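Regulatory protein RecX (Lactobacillus reuteri, PDB 3D5L) probably modulates the activity of the recombinase RecA, as a DNA-repair regulator of the RecX family. Local coordinates at residues M121-R133 with L150-K164. Sequence-based numbering, arbitrary orientation.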
# COMPACT_ATOMS: atom_id res chain seq x y z
N MET A 121 -8.50 -4.47 13.08
CA MET A 121 -9.85 -3.96 13.33
C MET A 121 -10.50 -4.81 14.42
O MET A 121 -11.16 -4.30 15.32
CB MET A 121 -10.70 -4.04 12.05
CG MET A 121 -10.44 -2.92 11.03
SD MET A 121 -10.44 -1.24 11.76
CE MET A 121 -8.68 -0.85 11.68
N ILE A 122 -10.31 -6.11 14.34
CA ILE A 122 -10.87 -7.00 15.33
C ILE A 122 -10.30 -6.73 16.74
O ILE A 122 -10.98 -6.92 17.74
CB ILE A 122 -10.62 -8.45 14.92
CG1 ILE A 122 -11.56 -8.79 13.76
CG2 ILE A 122 -10.82 -9.39 16.10
CD1 ILE A 122 -11.38 -10.19 13.21
N ASN A 123 -9.05 -6.25 16.78
CA ASN A 123 -8.36 -5.95 18.03
C ASN A 123 -8.61 -4.56 18.62
O ASN A 123 -8.42 -4.36 19.81
CB ASN A 123 -6.85 -6.08 17.83
CG ASN A 123 -6.36 -7.51 17.79
OD1 ASN A 123 -5.21 -7.76 17.42
ND2 ASN A 123 -7.20 -8.46 18.18
N THR A 124 -9.02 -3.61 17.79
CA THR A 124 -9.20 -2.24 18.26
C THR A 124 -10.49 -1.56 17.84
O THR A 124 -10.70 -0.38 18.16
CB THR A 124 -8.03 -1.35 17.77
OG1 THR A 124 -8.11 -1.21 16.34
CG2 THR A 124 -6.67 -1.96 18.13
N ASP A 125 -11.37 -2.26 17.13
CA ASP A 125 -12.59 -1.63 16.66
C ASP A 125 -13.87 -2.44 16.80
O ASP A 125 -13.86 -3.61 17.18
CB ASP A 125 -12.41 -1.25 15.20
CG ASP A 125 -12.55 0.23 14.96
OD1 ASP A 125 -13.53 0.82 15.47
OD2 ASP A 125 -11.67 0.79 14.26
N LEU A 126 -14.99 -1.79 16.47
CA LEU A 126 -16.30 -2.43 16.54
C LEU A 126 -17.06 -2.28 15.22
O LEU A 126 -18.27 -2.06 15.19
CB LEU A 126 -17.10 -1.83 17.70
CG LEU A 126 -16.47 -2.03 19.09
CD1 LEU A 126 -17.35 -1.40 20.17
CD2 LEU A 126 -16.28 -3.52 19.35
N LYS A 127 -16.32 -2.42 14.12
CA LYS A 127 -16.92 -2.33 12.80
C LYS A 127 -17.29 -3.73 12.33
O LYS A 127 -16.67 -4.71 12.75
CB LYS A 127 -15.94 -1.69 11.81
CG LYS A 127 -15.41 -0.32 12.22
CD LYS A 127 -14.49 0.25 11.14
CE LYS A 127 -13.55 1.34 11.69
NZ LYS A 127 -14.27 2.48 12.32
N GLY A 128 -18.29 -3.82 11.47
CA GLY A 128 -18.74 -5.10 10.96
C GLY A 128 -18.18 -5.39 9.58
O GLY A 128 -17.53 -4.54 8.97
N PRO A 129 -18.41 -6.60 9.06
CA PRO A 129 -17.92 -7.00 7.73
C PRO A 129 -18.28 -6.05 6.60
O PRO A 129 -17.45 -5.74 5.76
CB PRO A 129 -18.54 -8.37 7.54
CG PRO A 129 -18.53 -8.92 8.93
CD PRO A 129 -19.05 -7.74 9.74
N GLY A 130 -19.54 -5.60 6.57
CA GLY A 130 -19.97 -4.71 5.52
C GLY A 130 -19.12 -3.46 5.40
O GLY A 130 -18.78 -3.05 4.30
N ILE A 131 -18.77 -2.87 6.53
CA ILE A 131 -17.94 -1.67 6.54
C ILE A 131 -16.47 -1.99 6.26
O ILE A 131 -15.78 -1.19 5.61
CB ILE A 131 -18.10 -0.92 7.90
CG1 ILE A 131 -19.06 0.27 7.72
CG2 ILE A 131 -16.75 -0.41 8.41
CD1 ILE A 131 -20.39 -0.10 7.08
N ILE A 132 -16.00 -3.13 6.75
CA ILE A 132 -14.62 -3.54 6.53
C ILE A 132 -14.46 -3.72 5.02
O ILE A 132 -13.51 -3.22 4.43
CB ILE A 132 -14.29 -4.89 7.21
CG1 ILE A 132 -14.60 -4.84 8.70
CG2 ILE A 132 -12.81 -5.21 7.02
CD1 ILE A 132 -13.55 -4.15 9.52
N ARG A 133 -15.41 -4.43 4.42
CA ARG A 133 -15.42 -4.70 2.98
C ARG A 133 -15.42 -3.40 2.18
O ARG A 133 -14.73 -3.26 1.18
CB ARG A 133 -16.65 -5.54 2.61
CG ARG A 133 -16.65 -6.07 1.17
CD ARG A 133 -17.93 -6.84 0.83
NE ARG A 133 -18.18 -7.94 1.75
CZ ARG A 133 -19.26 -8.03 2.54
NH1 ARG A 133 -20.19 -7.07 2.50
NH2 ARG A 133 -19.40 -9.06 3.37
N LEU A 150 -11.92 -11.28 5.38
CA LEU A 150 -13.16 -11.29 6.17
C LEU A 150 -13.47 -12.65 6.76
O LEU A 150 -14.45 -12.80 7.49
CB LEU A 150 -14.34 -10.82 5.30
CG LEU A 150 -14.91 -9.42 5.57
CD1 LEU A 150 -13.85 -8.53 6.16
CD2 LEU A 150 -15.46 -8.84 4.28
N THR A 151 -12.64 -13.64 6.45
CA THR A 151 -12.86 -14.97 6.98
C THR A 151 -12.56 -15.01 8.49
O THR A 151 -13.11 -15.84 9.22
CB THR A 151 -12.01 -15.99 6.21
OG1 THR A 151 -12.69 -17.24 6.21
CG2 THR A 151 -10.62 -16.16 6.83
N GLN A 152 -11.71 -14.11 8.96
CA GLN A 152 -11.37 -14.07 10.39
C GLN A 152 -12.62 -13.59 11.13
O GLN A 152 -12.76 -13.81 12.33
CB GLN A 152 -10.25 -13.05 10.67
CG GLN A 152 -9.06 -13.09 9.74
CD GLN A 152 -8.10 -11.96 10.01
OE1 GLN A 152 -7.28 -11.60 9.17
NE2 GLN A 152 -8.19 -11.38 11.20
N PHE A 153 -13.51 -12.91 10.41
CA PHE A 153 -14.73 -12.37 11.00
C PHE A 153 -15.80 -13.44 11.10
O PHE A 153 -16.79 -13.44 10.37
CB PHE A 153 -15.24 -11.20 10.16
CG PHE A 153 -15.38 -9.92 10.93
CD1 PHE A 153 -14.73 -8.77 10.50
CD2 PHE A 153 -16.17 -9.86 12.06
CE1 PHE A 153 -14.88 -7.57 11.20
CE2 PHE A 153 -16.33 -8.66 12.77
CZ PHE A 153 -15.68 -7.52 12.33
N THR A 154 -15.60 -14.35 12.04
CA THR A 154 -16.52 -15.44 12.28
C THR A 154 -17.75 -14.90 13.02
O THR A 154 -17.74 -13.78 13.55
CB THR A 154 -15.80 -16.50 13.13
OG1 THR A 154 -16.59 -17.70 13.16
CG2 THR A 154 -15.59 -15.98 14.55
N PRO A 155 -18.85 -15.68 13.05
CA PRO A 155 -20.03 -15.17 13.77
C PRO A 155 -19.74 -14.96 15.26
O PRO A 155 -20.30 -14.07 15.90
CB PRO A 155 -21.08 -16.24 13.51
CG PRO A 155 -20.73 -16.69 12.11
CD PRO A 155 -19.22 -16.84 12.22
N GLU A 156 -18.86 -15.78 15.83
CA GLU A 156 -18.51 -15.64 17.24
C GLU A 156 -17.83 -14.27 17.42
O GLU A 156 -18.14 -13.54 18.37
CB GLU A 156 -17.56 -16.75 17.69
CG GLU A 156 -18.01 -18.16 17.27
CD GLU A 156 -17.40 -18.60 15.94
OE1 GLU A 156 -16.22 -19.03 15.93
OE2 GLU A 156 -18.09 -18.51 14.90
N VAL A 157 -16.92 -13.92 16.51
CA VAL A 157 -16.25 -12.63 16.59
C VAL A 157 -17.27 -11.54 16.31
O VAL A 157 -17.29 -10.52 16.99
CB VAL A 157 -15.09 -12.54 15.57
CG1 VAL A 157 -14.62 -11.11 15.44
CG2 VAL A 157 -13.94 -13.40 16.04
N GLN A 158 -18.12 -11.76 15.31
CA GLN A 158 -19.16 -10.81 14.95
C GLN A 158 -20.11 -10.55 16.12
O GLN A 158 -20.38 -9.41 16.46
CB GLN A 158 -19.97 -11.31 13.76
CG GLN A 158 -19.29 -11.18 12.41
CD GLN A 158 -20.25 -11.44 11.27
OE1 GLN A 158 -21.24 -10.72 11.09
NE2 GLN A 158 -19.97 -12.48 10.49
N ALA A 159 -20.62 -11.63 16.71
CA ALA A 159 -21.54 -11.50 17.83
C ALA A 159 -20.83 -10.87 19.01
O ALA A 159 -21.43 -10.16 19.82
CB ALA A 159 -22.09 -12.88 18.23
N GLU A 160 -19.54 -11.14 19.12
CA GLU A 160 -18.75 -10.60 20.21
C GLU A 160 -18.64 -9.08 20.08
O GLU A 160 -18.89 -8.34 21.04
CB GLU A 160 -17.37 -11.25 20.20
CG GLU A 160 -16.63 -11.15 21.51
CD GLU A 160 -16.44 -9.72 21.94
OE1 GLU A 160 -15.91 -8.94 21.13
OE2 GLU A 160 -16.83 -9.38 23.09
N LEU A 161 -18.27 -8.62 18.88
CA LEU A 161 -18.12 -7.19 18.60
C LEU A 161 -19.47 -6.47 18.53
O LEU A 161 -19.56 -5.28 18.83
CB LEU A 161 -17.38 -6.97 17.28
CG LEU A 161 -15.94 -7.50 17.16
CD1 LEU A 161 -15.39 -7.11 15.81
CD2 LEU A 161 -15.08 -6.92 18.27
N ALA A 162 -20.50 -7.20 18.12
CA ALA A 162 -21.85 -6.65 18.00
C ALA A 162 -22.53 -6.48 19.36
O ALA A 162 -23.24 -5.49 19.58
CB ALA A 162 -22.69 -7.52 17.09
N LYS A 163 -22.33 -7.43 20.27
CA LYS A 163 -22.92 -7.32 21.61
C LYS A 163 -22.35 -6.07 22.26
O LYS A 163 -23.08 -5.26 22.84
CB LYS A 163 -22.57 -8.54 22.47
CG LYS A 163 -23.23 -9.84 22.05
CD LYS A 163 -22.63 -11.05 22.80
CE LYS A 163 -23.22 -12.37 22.28
NZ LYS A 163 -22.59 -13.58 22.89
N LYS A 164 -21.03 -5.92 22.15
CA LYS A 164 -20.32 -4.78 22.71
C LYS A 164 -20.88 -3.47 22.15
O LYS A 164 -21.21 -2.55 22.89
CB LYS A 164 -18.82 -4.90 22.40
CG LYS A 164 -17.99 -3.69 22.76
CD LYS A 164 -17.91 -3.46 24.26
CE LYS A 164 -17.18 -2.15 24.57
NZ LYS A 164 -15.84 -2.07 23.91
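F153, with P129 over one face and I122 over the other, centres an apolar contact at the junction of two successive three-helix units of the RecX fold: the turn between helices 110-124 and 129-138 meets residues 150-154 and the start of helix 155-172. Together the segments bury 701 Å². P129 CG sits 4.0 Å from the F153 ring centroid, 17° off the normal, which meets the geometry of a CH-pi contact, while I122 CG1 lies more loosely over the opposite face, 4.4 Å from F153 CE1. F153 is the centre of an inverse gamma turn, and its side chain leaves the backbone toward segment 121-133. The same P129 CG touches Q158 CD at 3.8 Å, roughly at a right angle to the direction of the ring; Q158 NE2 also gives a weak hydrogen bond to F153 O. Outside the two segments, backbone hydrogen bonds join G128 with K192 and G130 with G193, between helices 178-191 and 196-202.

At one end, L150 CD1 packs on I132 CG2 at 3.6 Å, the side chains running past each other in opposite directions. At the other, L126 CG stands anti to its carbonyl carbon (chi1 -61°), and its methyls reach two residues one turn apart in helix 155-172: CD2 meets L161 CD2 at 3.8 Å and CD1 meets K164 CG at 3.5 Å. At the ring edge, near its plane, K127 O lies 3.0 Å from F153 CZ.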